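Local coordinates for protein putative O-methyltransferase (Klebsiella pneumoniae subsp. pneumoniae, PDB 3TFW) that probably transfers a methyl group from S-adenosylmethionine to an oxygen atom of its substrate, as a class I O-methyltransferase, at residues R66-G71 / Q90-E95. Numbering follows the deposited sequence.
Sequences RILEIG and QLLTLE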
ATOM      1  N   ARG A  66      -9.437 -16.953  -2.185  1.00 15.16           N
ATOM      2  CA  ARG A  66      -8.346 -17.893  -1.955  1.00 14.06           C
ATOM      3  C   ARG A  66      -7.088 -17.113  -1.613  1.00 13.20           C
ATOM      4  O   ARG A  66      -6.637 -16.287  -2.392  1.00 12.19           O
ATOM      5  CB  ARG A  66      -8.100 -18.786  -3.178  1.00 14.61           C
ATOM      6  CG  ARG A  66      -9.258 -19.749  -3.464  1.00 15.81           C
ATOM      7  CD  ARG A  66      -9.137 -20.499  -4.772  1.00 16.44           C
ATOM      8  NE  ARG A  66     -10.249 -21.446  -4.873  1.00 20.13           N
ATOM      9  CZ  ARG A  66     -10.241 -22.678  -4.358  1.00 20.26           C
ATOM     10  NH1 ARG A  66      -9.163 -23.141  -3.745  1.00 19.04           N
ATOM     11  NH2 ARG A  66     -11.311 -23.458  -4.483  1.00 20.69           N
ATOM     12  N   ILE A  67      -6.555 -17.363  -0.426  1.00 12.67           N
ATOM     13  CA  ILE A  67      -5.345 -16.680   0.037  1.00 12.09           C
ATOM     14  C   ILE A  67      -4.291 -17.719   0.409  1.00 12.36           C
ATOM     15  O   ILE A  67      -4.611 -18.748   1.015  1.00 12.32           O
ATOM     16  CB  ILE A  67      -5.638 -15.755   1.252  1.00 11.81           C
ATOM     17  CG1 ILE A  67      -6.689 -14.697   0.874  1.00 11.09           C
ATOM     18  CG2 ILE A  67      -4.331 -15.074   1.748  1.00 12.15           C
ATOM     19  CD1 ILE A  67      -7.211 -13.856   2.062  1.00 11.64           C
ATOM     20  N   LEU A  68      -3.037 -17.441   0.043  1.00 11.88           N
ATOM     21  CA  LEU A  68      -1.897 -18.228   0.511  1.00 12.28           C
ATOM     22  C   LEU A  68      -0.988 -17.363   1.386  1.00 12.54           C
ATOM     23  O   LEU A  68      -0.591 -16.270   0.989  1.00 12.32           O
ATOM     24  CB  LEU A  68      -1.103 -18.798  -0.673  1.00 12.00           C
ATOM     25  CG  LEU A  68       0.260 -19.471  -0.396  1.00 12.20           C
ATOM     26  CD1 LEU A  68       0.129 -20.707   0.504  1.00 11.93           C
ATOM     27  CD2 LEU A  68       0.959 -19.868  -1.711  1.00 13.46           C
ATOM     28  N   GLU A  69      -0.659 -17.861   2.570  1.00 12.73           N
ATOM     29  CA  GLU A  69       0.277 -17.172   3.450  1.00 13.05           C
ATOM     30  C   GLU A  69       1.468 -18.079   3.758  1.00 13.37           C
ATOM     31  O   GLU A  69       1.304 -19.184   4.261  1.00 12.93           O
ATOM     32  CB  GLU A  69      -0.415 -16.775   4.752  1.00 13.14           C
ATOM     33  CG  GLU A  69       0.505 -16.106   5.760  1.00 14.17           C
ATOM     34  CD  GLU A  69      -0.183 -15.790   7.076  1.00 17.97           C
ATOM     35  OE1 GLU A  69      -1.020 -16.597   7.536  1.00 18.61           O
ATOM     36  OE2 GLU A  69       0.142 -14.740   7.661  1.00 18.50           O
ATOM     37  N   ILE A  70       2.672 -17.595   3.479  1.00 13.75           N
ATOM     38  CA  ILE A  70       3.875 -18.349   3.787  1.00 14.61           C
ATOM     39  C   ILE A  70       4.539 -17.757   5.047  1.00 14.94           C
ATOM     40  O   ILE A  70       5.156 -16.694   4.999  1.00 15.04           O
ATOM     41  CB  ILE A  70       4.834 -18.427   2.564  1.00 14.76           C
ATOM     42  CG1 ILE A  70       4.081 -18.977   1.341  1.00 15.88           C
ATOM     43  CG2 ILE A  70       6.072 -19.285   2.905  1.00 15.79           C
ATOM     44  CD1 ILE A  70       4.888 -19.024   0.029  1.00 16.07           C
ATOM     45  N   GLY A  71       4.389 -18.465   6.167  1.00 15.24           N
ATOM     46  CA  GLY A  71       4.924 -18.043   7.467  1.00 15.88           C
ATOM     47  C   GLY A  71       3.820 -17.582   8.411  1.00 16.61           C
ATOM     48  O   GLY A  71       3.531 -16.385   8.513  1.00 16.95           O
ATOM     49  N   GLN A  90     -11.152 -19.351   1.546  1.00 16.57           N
ATOM     50  CA  GLN A  90     -10.146 -20.191   2.183  1.00 15.18           C
ATOM     51  C   GLN A  90      -8.816 -19.482   2.241  1.00 14.64           C
ATOM     52  O   GLN A  90      -8.420 -18.831   1.276  1.00 14.35           O
ATOM     53  CB  GLN A  90      -9.944 -21.480   1.410  1.00 15.29           C
ATOM     54  CG  GLN A  90     -11.142 -22.387   1.407  1.00 15.46           C
ATOM     55  CD  GLN A  90     -10.988 -23.520   0.434  1.00 15.30           C
ATOM     56  OE1 GLN A  90     -11.186 -23.354  -0.773  1.00 19.07           O
ATOM     57  NE2 GLN A  90     -10.654 -24.687   0.948  1.00 14.01           N
ATOM     58  N   LEU A  91      -8.127 -19.652   3.362  1.00 13.18           N
ATOM     59  CA  LEU A  91      -6.770 -19.160   3.513  1.00 13.09           C
ATOM     60  C   LEU A  91      -5.887 -20.332   3.922  1.00 13.10           C
ATOM     61  O   LEU A  91      -6.108 -20.976   4.964  1.00 13.54           O
ATOM     62  CB  LEU A  91      -6.696 -18.029   4.551  1.00 13.54           C
ATOM     63  CG  LEU A  91      -5.382 -17.234   4.602  1.00 12.24           C
ATOM     64  CD1 LEU A  91      -5.613 -15.904   5.314  1.00 14.39           C
ATOM     65  CD2 LEU A  91      -4.257 -18.018   5.286  1.00 12.49           C
ATOM     66  N   LEU A  92      -4.904 -20.627   3.088  1.00 11.52           N
ATOM     67  CA  LEU A  92      -3.943 -21.684   3.394  1.00 11.82           C
ATOM     68  C   LEU A  92      -2.712 -21.016   3.993  1.00 11.64           C
ATOM     69  O   LEU A  92      -2.146 -20.113   3.385  1.00 10.95           O
ATOM     70  CB  LEU A  92      -3.557 -22.460   2.125  1.00 11.24           C
ATOM     71  CG  LEU A  92      -2.407 -23.460   2.286  1.00 10.55           C
ATOM     72  CD1 LEU A  92      -2.800 -24.602   3.224  1.00 14.18           C
ATOM     73  CD2 LEU A  92      -1.936 -24.019   0.940  1.00 12.36           C
ATOM     74  N   THR A  93      -2.312 -21.433   5.190  1.00 12.15           N
ATOM     75  CA  THR A  93      -1.145 -20.821   5.818  1.00 12.83           C
ATOM     76  C   THR A  93      -0.133 -21.894   6.203  1.00 12.99           C
ATOM     77  O   THR A  93      -0.495 -22.968   6.693  1.00 13.37           O
ATOM     78  CB  THR A  93      -1.503 -19.873   7.006  1.00 12.70           C
ATOM     79  OG1 THR A  93      -0.314 -19.211   7.484  1.00 14.18           O
ATOM     80  CG2 THR A  93      -2.149 -20.641   8.156  1.00 12.91           C
ATOM     81  N   LEU A  94       1.138 -21.598   5.956  1.00 13.02           N
ATOM     82  CA  LEU A  94       2.209 -22.578   6.110  1.00 13.54           C
ATOM     83  C   LEU A  94       3.157 -22.188   7.228  1.00 14.04           C
ATOM     84  O   LEU A  94       3.653 -21.057   7.262  1.00 13.99           O
ATOM     85  CB  LEU A  94       2.986 -22.711   4.793  1.00 13.54           C
ATOM     86  CG  LEU A  94       2.133 -22.888   3.535  1.00 14.06           C
ATOM     87  CD1 LEU A  94       3.039 -22.983   2.271  1.00 13.99           C
ATOM     88  CD2 LEU A  94       1.237 -24.118   3.668  1.00 14.12           C
ATOM     89  N   GLU A  95       3.392 -23.128   8.144  1.00 14.50           N
ATOM     90  CA  GLU A  95       4.261 -22.906   9.292  1.00 15.28           C
ATOM     91  C   GLU A  95       5.131 -24.133   9.531  1.00 15.80           C
ATOM     92  O   GLU A  95       4.619 -25.251   9.640  1.00 15.29           O
ATOM     93  CB  GLU A  95       3.439 -22.585  10.541  1.00 15.70           C
ATOM     94  CG  GLU A  95       4.293 -22.332  11.816  1.00 16.37           C
ATOM     95  CD  GLU A  95       5.362 -21.279  11.607  1.00 18.54           C
ATOM     96  OE1 GLU A  95       5.011 -20.151  11.211  1.00 20.11           O
ATOM     97  OE2 GLU A  95       6.558 -21.580  11.839  1.00 20.53           O
TER
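The beta-alpha-beta unit of this Rossmann-like methyltransferase fold sets I67 beside L91 and E69 beside T93: strands 66-70 and 90-95 run parallel, 13° apart, joined through helix 76-82. I67 N starts the backbone ladder on Q90 O; I67 O then receives L92 N at 2.8 Å, E69 N and E69 O bond to L92 O and L94 N, and G71 N closes the series on L94 O at 2.9 Å, where the first strand gives way to the loop beginning at this glycine. In class I methyltransferases this strand end and the acid closing the next strand commonly line the cofactor pocket, and the positions of G71 and E95 are consistent with that; E95 OE1 and OE2 take the backbone N-H groups of L73 and D97.

On the face where helix 76-82 packs over E69 and L91, I67 CG2 stands anti to the backbone N and packs on L91 CG at 3.7 Å. The opposite face carries L68, whose CD1 lies 3.9 Å from L92 CD2 and 4.1 Å from L94 CD1, with L128 of helix 124-129 closing over L68 and L94. At the solvent-side start, R66 and Q90 lie side by side: Q90 OE1 sits over one guanidinium face, 3.6 Å from R66 NH1, the amide and guanidinium planes 69° apart.

Buried polar E69 and T93 share the face of I67 and L91, and the extended E69 chain (chi1 177°) carries its carboxylate alongside T93. OE1 is shared by T78 OG1 and T93 OG1; the latter, also bonded to T72 OG1, meets E69 OE1 at 2.7 Å from above the carboxylate plane.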